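Long-range contacts in Amuc_1100 (Akkermansia muciniphila, PDB 6LAD), which is an outer-membrane protein of uncertain molecular role, probably associated with type II secretion and with toll-like receptor 2: residues L95-S100 against L140-K145; R208-R213 against Q265-V270. All coordinates share one frame; numbering follows the deposited sequence.

Contact 1 of 2, residues L95-S100 against L140-K145; sequences LITDTS and LSKFIK
Leu95 and Ile96 pair in parallel with Lys142 and Phe143, the short strand 95-96 forming an outermost strand of the chain's mixed sheet. Leu95 N donates to Ser141 O, Phe143 N binds Leu95 O at 2.8 Å, and Thr97 N reaches Phe143 O. Leu95 and Lys142 share one face, where Leu95 CB lies 3.8 Å from CG of the extended lysine chain. On the other face Ile96 CG1, anti to the backbone N (chi1 180°), crosses Phe143 CB at 3.9 Å. The Phe143 ring leads away from this strand to Val132, Leu135 and Ala136 of helix 118-136, while Ile96 meets Leu85 and Cys89 of helix 71-92; this face thus packs on the helical layer. Beyond the pairing the chain turns off in an ST motif, with Ser100 N donating to Thr97 OG1 at 3.2 Å. Placed between its backbone N and carbonyl carbon (chi1 68°), that hydroxyl also donates across the contact, meeting Ile144 O at 3.0 Å from well above the carbonyl plane, 54° out of it.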
ATOM      1  N   LEU A  95       8.455 -16.375 -10.263  1.00 45.67           N
ATOM      2  CA  LEU A  95       9.350 -16.515  -9.128  1.00 45.70           C
ATOM      3  C   LEU A  95       9.171 -15.339  -8.187  1.00 47.73           C
ATOM      4  O   LEU A  95       9.076 -14.187  -8.621  1.00 44.86           O
ATOM      5  CB  LEU A  95      10.799 -16.598  -9.601  1.00 47.78           C
ATOM      6  CG  LEU A  95      11.020 -17.767 -10.566  1.00 54.89           C
ATOM      7  CD1 LEU A  95      12.459 -17.797 -11.073  1.00 57.52           C
ATOM      8  CD2 LEU A  95      10.607 -19.115  -9.954  1.00 54.36           C
ATOM      9  N   ILE A  96       9.158 -15.620  -6.887  1.00 45.14           N
ATOM     10  CA  ILE A  96       8.992 -14.546  -5.917  1.00 45.63           C
ATOM     11  C   ILE A  96       9.894 -14.819  -4.717  1.00 41.11           C
ATOM     12  O   ILE A  96       9.765 -15.856  -4.056  1.00 40.46           O
ATOM     13  CB  ILE A  96       7.514 -14.378  -5.503  1.00 45.49           C
ATOM     14  CG1 ILE A  96       7.356 -13.250  -4.479  1.00 42.40           C
ATOM     15  CG2 ILE A  96       6.902 -15.718  -5.029  1.00 39.07           C
ATOM     16  CD1 ILE A  96       5.930 -12.972  -4.100  1.00 42.67           C
ATOM     17  N   THR A  97      10.804 -13.886  -4.441  1.00 41.06           N
ATOM     18  CA  THR A  97      11.728 -14.003  -3.324  1.00 39.61           C
ATOM     19  C   THR A  97      10.962 -14.009  -2.009  1.00 42.73           C
ATOM     20  O   THR A  97       9.833 -13.528  -1.918  1.00 51.20           O
ATOM     21  CB  THR A  97      12.719 -12.840  -3.328  1.00 42.01           C
ATOM     22  OG1 THR A  97      12.014 -11.634  -3.017  1.00 48.48           O
ATOM     23  CG2 THR A  97      13.382 -12.681  -4.683  1.00 38.30           C
ATOM     24  N   ASP A  98      11.587 -14.549  -0.966  1.00 44.80           N
ATOM     25  CA  ASP A  98      10.862 -14.619   0.294  1.00 46.45           C
ATOM     26  C   ASP A  98      10.594 -13.235   0.868  1.00 48.50           C
ATOM     27  O   ASP A  98       9.556 -13.030   1.508  1.00 50.35           O
ATOM     28  CB  ASP A  98      11.601 -15.493   1.308  1.00 42.49           C
ATOM     29  CG  ASP A  98      10.670 -16.015   2.402  1.00 51.72           C
ATOM     30  OD1 ASP A  98       9.709 -16.746   2.052  1.00 52.93           O
ATOM     31  OD2 ASP A  98      10.898 -15.721   3.600  1.00 50.30           O
ATOM     32  N   THR A  99      11.481 -12.263   0.628  1.00 42.79           N
ATOM     33  CA  THR A  99      11.245 -10.935   1.186  1.00 44.26           C
ATOM     34  C   THR A  99      10.094 -10.242   0.470  1.00 47.44           C
ATOM     35  O   THR A  99       9.269  -9.582   1.112  1.00 46.21           O
ATOM     36  CB  THR A  99      12.518 -10.085   1.138  1.00 50.12           C
ATOM     37  OG1 THR A  99      12.982  -9.977  -0.215  1.00 59.57           O
ATOM     38  CG2 THR A  99      13.604 -10.700   2.000  1.00 48.01           C
ATOM     39  N   SER A 100      10.019 -10.395  -0.861  1.00 45.07           N
ATOM     40  CA  SER A 100       8.896  -9.839  -1.610  1.00 41.70           C
ATOM     41  C   SER A 100       7.568 -10.331  -1.059  1.00 42.92           C
ATOM     42  O   SER A 100       6.635  -9.540  -0.865  1.00 37.88           O
ATOM     43  CB  SER A 100       8.994 -10.227  -3.082  1.00 43.33           C
ATOM     44  OG  SER A 100      10.036  -9.541  -3.731  1.00 50.20           O
ATOM     45  N   LEU A 140       4.717 -10.946 -15.843  1.00 51.50           N
ATOM     46  CA  LEU A 140       6.066 -10.792 -15.347  1.00 43.81           C
ATOM     47  C   LEU A 140       6.683 -12.170 -15.155  1.00 45.10           C
ATOM     48  O   LEU A 140       6.011 -13.197 -15.241  1.00 47.87           O
ATOM     49  CB  LEU A 140       6.056 -10.050 -14.016  1.00 44.69           C
ATOM     50  CG  LEU A 140       5.421  -8.672 -14.089  1.00 46.69           C
ATOM     51  CD1 LEU A 140       5.368  -8.052 -12.712  1.00 39.72           C
ATOM     52  CD2 LEU A 140       6.179  -7.792 -15.086  1.00 50.14           C
ATOM     53  N   SER A 141       7.980 -12.189 -14.875  1.00 45.00           N
ATOM     54  CA  SER A 141       8.659 -13.437 -14.592  1.00 42.54           C
ATOM     55  C   SER A 141       9.259 -13.506 -13.198  1.00 46.35           C
ATOM     56  O   SER A 141       9.520 -14.613 -12.722  1.00 47.40           O
ATOM     57  CB  SER A 141       9.770 -13.698 -15.616  1.00 48.58           C
ATOM     58  OG  SER A 141      10.833 -12.789 -15.433  1.00 51.40           O
ATOM     59  N   LYS A 142       9.499 -12.378 -12.528  1.00 48.49           N
ATOM     60  CA  LYS A 142       9.998 -12.479 -11.163  1.00 45.60           C
ATOM     61  C   LYS A 142       9.612 -11.245 -10.359  1.00 49.16           C
ATOM     62  O   LYS A 142       9.764 -10.122 -10.842  1.00 52.18           O
ATOM     63  CB  LYS A 142      11.522 -12.657 -11.175  1.00 52.52           C
ATOM     64  CG  LYS A 142      12.138 -13.101  -9.856  1.00 59.10           C
ATOM     65  CD  LYS A 142      13.661 -13.207  -9.998  1.00 69.58           C
ATOM     66  CE  LYS A 142      14.365 -13.595  -8.696  1.00 63.34           C
ATOM     67  NZ  LYS A 142      15.847 -13.486  -8.873  1.00 63.60           N
ATOM     68  N   PHE A 143       9.140 -11.455  -9.124  1.00 44.88           N
ATOM     69  CA  PHE A 143       9.005 -10.391  -8.133  1.00 39.40           C
ATOM     70  C   PHE A 143      10.253 -10.425  -7.260  1.00 45.70           C
ATOM     71  O   PHE A 143      10.475 -11.405  -6.538  1.00 49.34           O
ATOM     72  CB  PHE A 143       7.783 -10.577  -7.237  1.00 41.35           C
ATOM     73  CG  PHE A 143       6.500 -10.153  -7.847  1.00 40.11           C
ATOM     74  CD1 PHE A 143       6.247  -8.816  -8.109  1.00 41.27           C
ATOM     75  CD2 PHE A 143       5.502 -11.089  -8.087  1.00 38.00           C
ATOM     76  CE1 PHE A 143       5.043  -8.426  -8.671  1.00 44.15           C
ATOM     77  CE2 PHE A 143       4.288 -10.709  -8.637  1.00 40.86           C
ATOM     78  CZ  PHE A 143       4.053  -9.378  -8.931  1.00 42.49           C
ATOM     79  N   ILE A 144      11.050  -9.362  -7.292  1.00 43.12           N
ATOM     80  CA  ILE A 144      12.352  -9.356  -6.642  1.00 45.20           C
ATOM     81  C   ILE A 144      12.315  -8.666  -5.282  1.00 43.77           C
ATOM     82  O   ILE A 144      12.930  -9.138  -4.328  1.00 46.48           O
ATOM     83  CB  ILE A 144      13.384  -8.710  -7.584  1.00 41.64           C
ATOM     84  CG1 ILE A 144      13.666  -9.673  -8.738  1.00 45.97           C
ATOM     85  CG2 ILE A 144      14.645  -8.348  -6.833  1.00 40.83           C
ATOM     86  CD1 ILE A 144      14.133  -8.996  -9.999  1.00 52.26           C
ATOM     87  N   LYS A 145      11.640  -7.530  -5.171  1.00 44.55           N
ATOM     88  CA  LYS A 145      11.684  -6.741  -3.952  1.00 41.94           C
ATOM     89  C   LYS A 145      10.385  -5.970  -3.772  1.00 40.09           C
ATOM     90  O   LYS A 145       9.847  -5.421  -4.735  1.00 41.65           O
ATOM     91  CB  LYS A 145      12.874  -5.778  -4.012  1.00 47.82           C
ATOM     92  CG  LYS A 145      13.044  -4.881  -2.806  1.00 52.72           C
ATOM     93  CD  LYS A 145      14.243  -3.951  -2.997  1.00 62.01           C
ATOM     94  CE  LYS A 145      14.028  -2.970  -4.150  1.00 60.85           C
ATOM     95  NZ  LYS A 145      15.173  -2.014  -4.252  1.00 70.96           N
TER

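Contact 2 of 2, residues R208-R213 against Q265-V270; sequences RIRNER and QVFVQV
The Phe267 ring carries Arg213 CG over one face, 4.0 Å from the ring centroid and 23° off the normal, a CH-pi contact displaced toward the rim at CD2. The methylenes CB and CG of Arg213 do the touching, and its guanidinium plane stands 76° from the ring plane. Arg210 CB approaches Phe267 CD1 obliquely at 3.8 Å, while the Arg210 guanidinium has Arg208 CB over one face, toward the rim. The phenylalanine shares a face of this antiparallel strand pair with Arg208, Arg210 and Gln269. Replacing Phe267 by alanine would probably strip the methylenes of Arg213 of their flat support and open a gap beside Arg210 CB. The backbones are joined by two hydrogen-bonded pairs, Arg208 with Gln269 and Arg210 with Phe267; Arg210 N meets Phe267 O at 2.9 Å. Between them, at the non-hydrogen-bonded pair, Ile209 CD1 lies 3.8 Å from Val268 CG2, side by side on the face where helix 184-195 presents Val187 to Val268. Arg210 bends at chi2, and its NH1 donates to Ile209 O at 2.9 Å from above the carbonyl plane. Strand 201-211 is therefore held at the sheet's outer edge by backbone bonds, to which Arg208 gives its N and O, and by carbon contacts that include Arg210 CB, with the Arg213 methylenes adding theirs just beyond it.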
ATOM      1  N   ARG A 208      13.404   2.716 -13.218  1.00 56.72           N
ATOM      2  CA  ARG A 208      14.766   2.440 -13.647  1.00 57.52           C
ATOM      3  C   ARG A 208      14.831   1.060 -14.280  1.00 58.59           C
ATOM      4  O   ARG A 208      14.250   0.102 -13.765  1.00 60.53           O
ATOM      5  CB  ARG A 208      15.787   2.550 -12.514  1.00 61.91           C
ATOM      6  CG  ARG A 208      15.969   3.967 -12.012  1.00 65.60           C
ATOM      7  CD  ARG A 208      16.842   4.038 -10.767  1.00 71.67           C
ATOM      8  NE  ARG A 208      16.618   5.279 -10.034  1.00 76.27           N
ATOM      9  CZ  ARG A 208      17.191   5.586  -8.875  1.00 84.46           C
ATOM     10  NH1 ARG A 208      18.041   4.743  -8.290  1.00 82.20           N
ATOM     11  NH2 ARG A 208      16.913   6.750  -8.300  1.00 84.60           N
ATOM     12  N   ILE A 209      15.532   0.978 -15.408  1.00 62.61           N
ATOM     13  CA  ILE A 209      15.669  -0.246 -16.187  1.00 63.26           C
ATOM     14  C   ILE A 209      17.133  -0.648 -16.184  1.00 68.62           C
ATOM     15  O   ILE A 209      18.001   0.168 -16.510  1.00 73.72           O
ATOM     16  CB  ILE A 209      15.169  -0.054 -17.627  1.00 62.52           C
ATOM     17  CG1 ILE A 209      13.736   0.470 -17.619  1.00 61.55           C
ATOM     18  CG2 ILE A 209      15.274  -1.364 -18.403  1.00 64.07           C
ATOM     19  CD1 ILE A 209      12.691  -0.614 -17.548  1.00 61.16           C
ATOM     20  N   ARG A 210      17.408  -1.882 -15.769  1.00 70.93           N
ATOM     21  CA  ARG A 210      18.750  -2.452 -15.723  1.00 74.50           C
ATOM     22  C   ARG A 210      18.750  -3.849 -16.360  1.00 79.13           C
ATOM     23  O   ARG A 210      17.700  -4.407 -16.725  1.00 75.19           O
ATOM     24  CB  ARG A 210      19.280  -2.497 -14.281  1.00 68.35           C
ATOM     25  CG  ARG A 210      19.377  -1.151 -13.544  1.00 69.86           C
ATOM     26  CD  ARG A 210      20.215  -0.107 -14.301  1.00 72.36           C
ATOM     27  NE  ARG A 210      20.354   1.157 -13.564  1.00 73.29           N
ATOM     28  CZ  ARG A 210      19.909   2.341 -13.992  1.00 75.84           C
ATOM     29  NH1 ARG A 210      19.288   2.443 -15.163  1.00 77.70           N
ATOM     30  NH2 ARG A 210      20.072   3.430 -13.250  1.00 69.86           N
ATOM     31  N   ASN A 211      19.952  -4.424 -16.470  1.00 85.05           N
ATOM     32  CA  ASN A 211      20.117  -5.778 -16.988  1.00 87.10           C
ATOM     33  C   ASN A 211      19.589  -6.810 -15.994  1.00 87.90           C
ATOM     34  O   ASN A 211      19.660  -6.621 -14.772  1.00 87.55           O
ATOM     35  CB  ASN A 211      21.589  -6.065 -17.289  1.00 87.49           C
ATOM     36  CG  ASN A 211      22.098  -5.305 -18.497  1.00 91.27           C
ATOM     37  OD1 ASN A 211      21.313  -4.767 -19.283  1.00 90.57           O
ATOM     38  ND2 ASN A 211      23.419  -5.265 -18.658  1.00 93.20           N
ATOM     39  N   GLU A 212      19.101  -7.932 -16.537  1.00 83.04           N
ATOM     40  CA  GLU A 212      18.296  -8.875 -15.765  1.00 83.02           C
ATOM     41  C   GLU A 212      19.045  -9.403 -14.541  1.00 90.18           C
ATOM     42  O   GLU A 212      20.258  -9.642 -14.579  1.00 88.87           O
ATOM     43  CB  GLU A 212      17.839 -10.039 -16.656  1.00 82.18           C
ATOM     44  CG  GLU A 212      18.842 -11.185 -16.819  1.00 89.18           C
ATOM     45  CD  GLU A 212      18.222 -12.562 -16.564  1.00 91.21           C
ATOM     46  OE1 GLU A 212      17.649 -13.149 -17.515  1.00 88.07           O
ATOM     47  OE2 GLU A 212      18.305 -13.051 -15.409  1.00 86.92           O
ATOM     48  N   ARG A 213      18.306  -9.571 -13.444  1.00 89.33           N
ATOM     49  CA  ARG A 213      18.868 -10.050 -12.184  1.00 91.42           C
ATOM     50  C   ARG A 213      18.115 -11.295 -11.705  1.00 92.70           C
ATOM     51  O   ARG A 213      17.639 -11.365 -10.565  1.00 92.25           O
ATOM     52  CB  ARG A 213      18.823  -8.943 -11.116  1.00 90.33           C
ATOM     53  CG  ARG A 213      19.450  -7.611 -11.560  1.00 88.64           C
ATOM     54  CD  ARG A 213      20.360  -6.987 -10.487  1.00 89.35           C
ATOM     55  NE  ARG A 213      21.439  -7.880 -10.050  1.00 99.45           N
ATOM     56  CZ  ARG A 213      22.496  -8.206 -10.793  1.00100.18           C
ATOM     57  NH1 ARG A 213      23.425  -9.023 -10.309  1.00100.00           N
ATOM     58  NH2 ARG A 213      22.622  -7.731 -12.026  1.00 96.45           N
ATOM     59  N   GLN A 265      14.473 -10.412 -21.252  1.00 74.82           N
ATOM     60  CA  GLN A 265      14.156 -10.004 -19.889  1.00 67.82           C
ATOM     61  C   GLN A 265      14.879  -8.723 -19.493  1.00 68.17           C
ATOM     62  O   GLN A 265      16.054  -8.532 -19.824  1.00 72.21           O
ATOM     63  CB  GLN A 265      14.542 -11.119 -18.916  1.00 70.11           C
ATOM     64  CG  GLN A 265      13.827 -12.426 -19.183  1.00 75.67           C
ATOM     65  CD  GLN A 265      12.618 -12.621 -18.299  1.00 70.13           C
ATOM     66  OE1 GLN A 265      12.730 -12.625 -17.075  1.00 72.92           O
ATOM     67  NE2 GLN A 265      11.450 -12.757 -18.912  1.00 66.90           N
ATOM     68  N   VAL A 266      14.164  -7.842 -18.784  1.00 67.36           N
ATOM     69  CA  VAL A 266      14.728  -6.621 -18.217  1.00 65.12           C
ATOM     70  C   VAL A 266      14.349  -6.542 -16.744  1.00 58.37           C
ATOM     71  O   VAL A 266      13.312  -7.071 -16.322  1.00 59.82           O
ATOM     72  CB  VAL A 266      14.264  -5.342 -18.956  1.00 63.51           C
ATOM     73  CG1 VAL A 266      14.525  -5.446 -20.453  1.00 68.66           C
ATOM     74  CG2 VAL A 266      12.797  -5.074 -18.688  1.00 64.82           C
ATOM     75  N   PHE A 267      15.190  -5.847 -15.967  1.00 59.71           N
ATOM     76  CA  PHE A 267      15.015  -5.668 -14.529  1.00 58.69           C
ATOM     77  C   PHE A 267      14.494  -4.257 -14.271  1.00 60.71           C
ATOM     78  O   PHE A 267      15.171  -3.274 -14.590  1.00 59.88           O
ATOM     79  CB  PHE A 267      16.347  -5.901 -13.815  1.00 65.96           C
ATOM     80  CG  PHE A 267      16.365  -5.498 -12.361  1.00 62.27           C
ATOM     81  CD1 PHE A 267      16.788  -4.235 -11.984  1.00 66.66           C
ATOM     82  CD2 PHE A 267      16.017  -6.394 -11.370  1.00 65.82           C
ATOM     83  CE1 PHE A 267      16.830  -3.863 -10.646  1.00 66.79           C
ATOM     84  CE2 PHE A 267      16.058  -6.028 -10.031  1.00 65.56           C
ATOM     85  CZ  PHE A 267      16.467  -4.761  -9.671  1.00 66.35           C
ATOM     86  N   VAL A 268      13.306  -4.160 -13.674  1.00 56.54           N
ATOM     87  CA  VAL A 268      12.608  -2.897 -13.472  1.00 53.27           C
ATOM     88  C   VAL A 268      12.554  -2.590 -11.984  1.00 50.37           C
ATOM     89  O   VAL A 268      12.250  -3.466 -11.160  1.00 48.35           O
ATOM     90  CB  VAL A 268      11.184  -2.951 -14.058  1.00 46.85           C
ATOM     91  CG1 VAL A 268      10.518  -1.601 -13.929  1.00 47.96           C
ATOM     92  CG2 VAL A 268      11.213  -3.410 -15.504  1.00 49.15           C
ATOM     93  N   GLN A 269      12.827  -1.336 -11.644  1.00 49.60           N
ATOM     94  CA  GLN A 269      12.631  -0.848 -10.287  1.00 51.85           C
ATOM     95  C   GLN A 269      11.735   0.377 -10.349  1.00 48.95           C
ATOM     96  O   GLN A 269      12.019   1.317 -11.097  1.00 48.66           O
ATOM     97  CB  GLN A 269      13.966  -0.526  -9.628  1.00 55.98           C
ATOM     98  CG  GLN A 269      13.889  -0.261  -8.143  1.00 58.84           C
ATOM     99  CD  GLN A 269      15.265  -0.364  -7.491  1.00 75.63           C
ATOM    100  OE1 GLN A 269      15.380  -0.369  -6.261  1.00 77.80           O
ATOM    101  NE2 GLN A 269      16.318  -0.459  -8.318  1.00 67.78           N
ATOM    102  N   VAL A 270      10.648   0.355  -9.584  1.00 44.06           N
ATOM    103  CA  VAL A 270       9.632   1.396  -9.607  1.00 41.50           C
ATOM    104  C   VAL A 270       9.537   2.019  -8.223  1.00 43.96           C
ATOM    105  O   VAL A 270       9.380   1.310  -7.215  1.00 44.31           O
ATOM    106  CB  VAL A 270       8.266   0.847 -10.054  1.00 42.48           C
ATOM    107  CG1 VAL A 270       7.281   1.978 -10.213  1.00 40.54           C
ATOM    108  CG2 VAL A 270       8.410   0.050 -11.345  1.00 40.70           C
TER

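Contacts 1 and 2 belong to one mixed five-stranded sheet, their centres about 13 Å apart, and follow one another along the chain. Contact 1 joins outer strand 95-96 to strand 142-147 across a connection containing helix 118-136; contact 2 joins strand 266-277 to the other outer strand, 201-211, after a largely unmodelled loop. Strand 171-182 lies between the two pairs, yet side chains reach over it: Ser141 OG probably hydrogen-bonds Gln265 OE1, Lys145 NZ probably does so with Gln269 OE1, and Ile144 CD1 packs 3.5 Å from Phe267 CD2. The inner strands of the two pairs are thus linked across strand 171-182 by polar and apolar contacts.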